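Local coordinates for protein glypican-1 (Homo sapiens, PDB 4YWT) that serves as a cell-surface proteoglycan whose heparan sulfate chains bind alpha-4(V) collagen, with a part in Schwann cell myelination, at residues 209-214 and 307-312; 168-173 and 199-204. The protein carries 3 engineered substitutions. One frame throughout, in Å; residues are numbered along the deposited sequence.

Contact 1 of 2, residues 209-214 and 307-312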
loop_
_atom_site.group_PDB
_atom_site.type_symbol
_atom_site.label_atom_id
_atom_site.label_comp_id
_atom_site.label_asym_id
_atom_site.label_seq_id
_atom_site.Cartn_x
_atom_site.Cartn_y
_atom_site.Cartn_z
ATOM N N ARG A 209 17.913 -22.576 -8.674
ATOM C CA ARG A 209 16.825 -23.053 -7.825
ATOM C C ARG A 209 16.619 -22.129 -6.629
ATOM O O ARG A 209 15.543 -21.551 -6.457
ATOM C CB ARG A 209 17.092 -24.478 -7.333
ATOM C CG ARG A 209 15.908 -25.092 -6.596
ATOM C CD ARG A 209 16.222 -26.473 -6.028
ATOM N NE ARG A 209 16.930 -26.405 -4.751
ATOM C CZ ARG A 209 18.205 -26.736 -4.581
ATOM N NH1 ARG A 209 18.923 -27.169 -5.607
ATOM N NH2 ARG A 209 18.762 -26.640 -3.381
ATOM N N LEU A 210 17.663 -21.990 -5.817
ATOM C CA LEU A 210 17.603 -21.168 -4.614
ATOM C C LEU A 210 17.202 -19.728 -4.930
ATOM O O LEU A 210 16.208 -19.209 -4.393
ATOM C CB LEU A 210 18.954 -21.187 -3.895
ATOM C CG LEU A 210 19.384 -22.524 -3.286
ATOM C CD1 LEU A 210 20.853 -22.487 -2.894
ATOM C CD2 LEU A 210 18.514 -22.870 -2.087
ATOM N N ARG A 211 17.972 -19.098 -5.814
ATOM C CA ARG A 211 17.763 -17.693 -6.147
ATOM C C ARG A 211 16.365 -17.423 -6.691
ATOM O O ARG A 211 15.695 -16.496 -6.239
ATOM C CB ARG A 211 18.816 -17.221 -7.150
ATOM C CG ARG A 211 20.204 -17.096 -6.549
ATOM C CD ARG A 211 21.220 -16.608 -7.566
ATOM N NE ARG A 211 22.537 -16.442 -6.959
ATOM C CZ ARG A 211 22.937 -15.340 -6.332
ATOM N NH1 ARG A 211 24.154 -15.279 -5.808
ATOM N NH2 ARG A 211 22.120 -14.300 -6.227
ATOM N N ALA A 212 15.917 -18.232 -7.646
ATOM C CA ALA A 212 14.591 -18.034 -8.224
ATOM C C ALA A 212 13.508 -18.256 -7.175
ATOM O O ALA A 212 12.550 -17.477 -7.085
ATOM C CB ALA A 212 14.377 -18.952 -9.412
ATOM N N THR A 213 13.671 -19.316 -6.383
ATOM C CA THR A 213 12.713 -19.641 -5.331
ATOM C C THR A 213 12.521 -18.473 -4.371
ATOM O O THR A 213 11.392 -18.091 -4.071
ATOM C CB THR A 213 13.147 -20.879 -4.527
ATOM O OG1 THR A 213 13.146 -22.030 -5.383
ATOM C CG2 THR A 213 12.195 -21.120 -3.369
ATOM N N ARG A 214 13.624 -17.901 -3.897
ATOM C CA ARG A 214 13.544 -16.747 -3.004
ATOM C C ARG A 214 12.960 -15.507 -3.698
ATOM O O ARG A 214 11.929 -14.951 -3.277
ATOM C CB ARG A 214 14.932 -16.431 -2.441
ATOM C CG ARG A 214 15.066 -15.040 -1.848
ATOM C CD ARG A 214 16.472 -14.791 -1.315
ATOM N NE ARG A 214 17.509 -15.167 -2.273
ATOM C CZ ARG A 214 17.809 -14.478 -3.371
ATOM N NH1 ARG A 214 18.773 -14.904 -4.176
ATOM N NH2 ARG A 214 17.145 -13.370 -3.671
ATOM N N SER A 307 25.511 -12.502 -1.952
ATOM C CA SER A 307 26.822 -12.691 -2.571
ATOM C C SER A 307 27.275 -11.526 -3.454
ATOM O O SER A 307 28.332 -11.595 -4.082
ATOM C CB SER A 307 26.831 -13.982 -3.393
ATOM O OG SER A 307 26.698 -15.118 -2.556
ATOM N N GLY A 308 26.479 -10.464 -3.511
ATOM C CA GLY A 308 26.826 -9.310 -4.321
ATOM C C GLY A 308 26.585 -9.565 -5.795
ATOM O O GLY A 308 27.298 -9.054 -6.658
ATOM N N VAL A 309 25.559 -10.359 -6.075
ATOM C CA VAL A 309 25.193 -10.733 -7.434
ATOM C C VAL A 309 23.864 -10.061 -7.756
ATOM O O VAL A 309 23.079 -9.782 -6.849
ATOM C CB VAL A 309 25.084 -12.269 -7.592
ATOM C CG1 VAL A 309 24.822 -12.661 -9.041
ATOM C CG2 VAL A 309 26.347 -12.943 -7.082
ATOM N N GLU A 310 23.606 -9.794 -9.032
ATOM C CA GLU A 310 22.392 -9.086 -9.409
ATOM C C GLU A 310 21.185 -9.987 -9.193
ATOM O O GLU A 310 21.330 -11.150 -8.818
ATOM C CB GLU A 310 22.466 -8.643 -10.871
ATOM C CG GLU A 310 22.953 -9.742 -11.805
ATOM C CD GLU A 310 22.655 -9.458 -13.264
ATOM O OE1 GLU A 310 21.724 -8.673 -13.540
ATOM O OE2 GLU A 310 23.351 -10.022 -14.133
ATOM N N SER A 311 19.992 -9.463 -9.448
ATOM C CA SER A 311 18.780 -10.214 -9.158
ATOM C C SER A 311 18.518 -11.239 -10.249
ATOM O O SER A 311 18.674 -10.953 -11.436
ATOM C CB SER A 311 17.581 -9.279 -9.004
ATOM O OG SER A 311 16.435 -9.998 -8.586
ATOM N N VAL A 312 18.118 -12.437 -9.837
ATOM C CA VAL A 312 17.896 -13.536 -10.766
ATOM C C VAL A 312 16.662 -13.291 -11.635
ATOM O O VAL A 312 16.544 -13.842 -12.729
ATOM C CB VAL A 312 17.750 -14.877 -10.013
ATOM C CG1 VAL A 312 16.463 -14.899 -9.197
ATOM C CG2 VAL A 312 17.799 -16.049 -10.980
HETATM O O HOH W 1 18.825 -13.458 -6.724
HETATM O O HOH W 2 23.726 -12.620 -4.523
#

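Contact 2 of 2, residues 168-173 and 199-204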
loop_
_atom_site.group_PDB
_atom_site.type_symbol
_atom_site.label_atom_id
_atom_site.label_comp_id
_atom_site.label_asym_id
_atom_site.label_seq_id
_atom_site.Cartn_x
_atom_site.Cartn_y
_atom_site.Cartn_z
ATOM N N ARG A 168 14.703 -33.279 -18.582
ATOM C CA ARG A 168 14.385 -33.344 -20.006
ATOM C C ARG A 168 15.460 -32.679 -20.863
ATOM O O ARG A 168 15.816 -33.185 -21.934
ATOM C CB ARG A 168 13.023 -32.702 -20.274
ATOM C CG ARG A 168 11.883 -33.243 -19.414
ATOM C CD ARG A 168 11.521 -34.687 -19.758
ATOM N NE ARG A 168 12.401 -35.662 -19.118
ATOM C CZ ARG A 168 12.257 -36.097 -17.870
ATOM N NH1 ARG A 168 11.263 -35.647 -17.117
ATOM N NH2 ARG A 168 13.107 -36.986 -17.373
ATOM N N LEU A 169 15.983 -31.552 -20.387
ATOM C CA LEU A 169 17.026 -30.842 -21.120
ATOM C C LEU A 169 18.295 -31.680 -21.216
ATOM O O LEU A 169 18.957 -31.691 -22.251
ATOM C CB LEU A 169 17.340 -29.497 -20.467
ATOM C CG LEU A 169 18.329 -28.638 -21.258
ATOM C CD1 LEU A 169 17.760 -28.305 -22.630
ATOM C CD2 LEU A 169 18.692 -27.373 -20.499
ATOM N N LEU A 170 18.634 -32.378 -20.136
ATOM C CA LEU A 170 19.797 -33.257 -20.141
ATOM C C LEU A 170 19.583 -34.398 -21.128
ATOM O O LEU A 170 20.494 -34.754 -21.882
ATOM C CB LEU A 170 20.078 -33.808 -18.741
ATOM C CG LEU A 170 21.190 -34.856 -18.649
ATOM C CD1 LEU A 170 22.512 -34.292 -19.149
ATOM C CD2 LEU A 170 21.332 -35.367 -17.224
ATOM N N GLU A 171 18.375 -34.960 -21.126
ATOM C CA GLU A 171 18.024 -35.993 -22.100
ATOM C C GLU A 171 18.250 -35.516 -23.534
ATOM O O GLU A 171 19.030 -36.115 -24.285
ATOM C CB GLU A 171 16.566 -36.430 -21.932
ATOM C CG GLU A 171 16.238 -37.042 -20.583
ATOM C CD GLU A 171 14.786 -37.473 -20.484
ATOM O OE1 GLU A 171 13.956 -36.947 -21.255
ATOM O OE2 GLU A 171 14.475 -38.336 -19.636
ATOM N N ARG A 172 17.570 -34.432 -23.904
ATOM C CA ARG A 172 17.648 -33.895 -25.263
ATOM C C ARG A 172 19.074 -33.525 -25.672
ATOM O O ARG A 172 19.533 -33.884 -26.760
ATOM C CB ARG A 172 16.738 -32.672 -25.401
ATOM C CG ARG A 172 15.253 -32.992 -25.346
ATOM C CD ARG A 172 14.409 -31.733 -25.464
ATOM N NE ARG A 172 14.649 -31.030 -26.721
ATOM C CZ ARG A 172 14.027 -31.305 -27.864
ATOM N NH1 ARG A 172 13.121 -32.272 -27.912
ATOM N NH2 ARG A 172 14.309 -30.610 -28.957
ATOM N N LEU A 173 19.771 -32.809 -24.795
ATOM C CA LEU A 173 21.136 -32.378 -25.072
ATOM C C LEU A 173 22.076 -33.567 -25.248
ATOM O O LEU A 173 22.954 -33.547 -26.114
ATOM C CB LEU A 173 21.649 -31.462 -23.957
ATOM C CG LEU A 173 21.123 -30.024 -23.986
ATOM C CD1 LEU A 173 21.605 -29.243 -22.777
ATOM C CD2 LEU A 173 21.548 -29.332 -25.266
ATOM N N ARG A 199 26.601 -33.889 -11.354
ATOM C CA ARG A 199 26.364 -32.487 -11.678
ATOM C C ARG A 199 26.945 -32.093 -13.032
ATOM O O ARG A 199 27.919 -31.343 -13.101
ATOM C CB ARG A 199 26.916 -31.589 -10.571
ATOM C CG ARG A 199 25.973 -31.461 -9.384
ATOM C CD ARG A 199 26.722 -31.285 -8.076
ATOM N NE ARG A 199 25.828 -30.885 -6.993
ATOM C CZ ARG A 199 26.234 -30.346 -5.849
ATOM N NH1 ARG A 199 27.527 -30.145 -5.630
ATOM N NH2 ARG A 199 25.349 -30.011 -4.920
ATOM N N PRO A 200 26.341 -32.603 -14.120
ATOM C CA PRO A 200 26.801 -32.296 -15.477
ATOM C C PRO A 200 26.637 -30.820 -15.827
ATOM O O PRO A 200 27.419 -30.294 -16.617
ATOM C CB PRO A 200 25.900 -33.169 -16.359
ATOM C CG PRO A 200 24.676 -33.393 -15.544
ATOM C CD PRO A 200 25.146 -33.466 -14.124
ATOM N N PHE A 201 25.634 -30.165 -15.248
ATOM C CA PHE A 201 25.393 -28.749 -15.513
ATOM C C PHE A 201 26.122 -27.848 -14.519
ATOM O O PHE A 201 25.984 -26.624 -14.564
ATOM C CB PHE A 201 23.896 -28.440 -15.478
ATOM C CG PHE A 201 23.118 -29.050 -16.609
ATOM C CD1 PHE A 201 23.360 -28.672 -17.920
ATOM C CD2 PHE A 201 22.124 -29.981 -16.359
ATOM C CE1 PHE A 201 22.638 -29.227 -18.961
ATOM C CE2 PHE A 201 21.397 -30.538 -17.395
ATOM C CZ PHE A 201 21.654 -30.161 -18.697
ATOM N N GLY A 202 26.889 -28.453 -13.619
ATOM C CA GLY A 202 27.616 -27.700 -12.613
ATOM C C GLY A 202 26.739 -27.283 -11.447
ATOM O O GLY A 202 25.813 -28.001 -11.066
ATOM N N GLU A 203 27.033 -26.119 -10.878
ATOM C CA GLU A 203 26.303 -25.625 -9.714
ATOM C C GLU A 203 25.130 -24.739 -10.121
ATOM O O GLU A 203 24.318 -24.345 -9.283
ATOM C CB GLU A 203 27.237 -24.847 -8.785
ATOM C CG GLU A 203 28.708 -25.197 -8.937
ATOM C CD GLU A 203 29.594 -24.395 -8.003
ATOM O OE1 GLU A 203 29.686 -24.756 -6.811
ATOM O OE2 GLU A 203 30.195 -23.399 -8.459
ATOM N N ALA A 204 25.053 -24.432 -11.412
ATOM C CA ALA A 204 24.045 -23.513 -11.937
ATOM C C ALA A 204 22.586 -23.924 -11.664
ATOM O O ALA A 204 21.769 -23.061 -11.345
ATOM C CB ALA A 204 24.260 -23.313 -13.436
#

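Contact 1 of 2, residues 209-214 and 307-312
R211 NH2, S307 N and V309 N all donate to one water, water 2, which bridges a helix and a loop in the elongated, mainly helical glypican core. The helix is 204-236. The loop lies between helices 286-299 and 316-328. The water oxygen is 2.9 Å from R211 NH2, 3.1 Å from S307 N and 3.3 Å from V309 N, and it lies in the guanidinium plane, at the edge. No direct hydrogen bond joins 209-214 to 307-312, so their polar link runs through water. Water 1 is a second bridge. It accepts firmly from R214 NH1 (2.9 Å) and weakly from R211 NH2 and V312 N.

The R211 chain is extended from CG to NE (chi2 -179°, chi3 178°), which carries the guanidinium out to the loop. The R211 and V309 side chains cross at about a right angle. V309 CG1 lies over one face, toward the rim, and V309 CG2 comes within 3.4 Å of R211 NH1. S307 CB meets the guanidinium at its edge. E207, on the same helix, forms a salt bridge with R211 NE, so NE and NH2 each have a polar partner.

Nearer the helix backbone the contact is van der Waals packing. W319 of helix 316-328 touches both R211 and V312. V312 CB packs 3.9 Å from R211 CB, and V312 CG1 sits 3.4 Å from R211 O.

Contact 2 of 2, residues 168-173 and 199-204
F201 reaches from the loop before helix 204-236 to helix 158-177, where its ring meets L169, L170 and L173. Most of the contact is apolar. The CE2 side of the ring lies against the helix surface, with L170 CB 3.8 Å from F201 CE2. F201 CZ reaches the backbone itself, 3.9 Å from L170 CA. L173 CD1 comes to the ring edge, near its plane, 4.0 Å from F201 CE1. L169 CD2 makes a longer contact with F201 CZ. With chi1 at 174° the L170 chain extends away from its backbone N, and this carries CD2 to 4.2 Å from P200 CG.

The aromatic contact is with W166, whose ring meets that of F201 with the planes at about 45°. L327 of helix 316-328 touches L173, P200 and F201, and L334 of helix 331-334 touches L170 and P200. The contact is therefore part of a cluster shared by several helices.

The backbone bond is that of a type I beta turn from R199 to G202, closed by G202 N to R199 O at 3.1 Å. P200 and F201 are its two central residues, and both turn their side chains to the helix.

The ionic pair stays within helix 158-177. R168 grips E171 side-on, with NE to OE1 at 2.9 Å and NH2 to OE2 at 3.0 Å, both from above the carboxylate plane. E164 is a second partner of R168.

Across the contact no hydrogen bond or charge pair forms. Between these two segments the contact is apolar packing, which fixes no hydrogen-bond direction and depends on close fit and on burial of the side chains.

How the contacts relate
The two contacts follow one another along the chain. Contact 2 closes first. Its loop segment, 199-204, runs straight into helix 204-236, which carries the helical side of contact 1. Their centres are 19 Å apart and their nearest atoms about 5 Å apart, without touching. Both lie on the same side of the chain's centre, about 25 Å from it for contact 1 and about 42 Å for contact 2. Helix 316-328 serves both, through W319 in contact 1 and L327 in contact 2. Their chemistry differs: contact 1 combines water bridges with packing on an arginine, whereas contact 2 is apolar packing. Neither includes the calcium ligands D387 and D390 or the glycosylated N115.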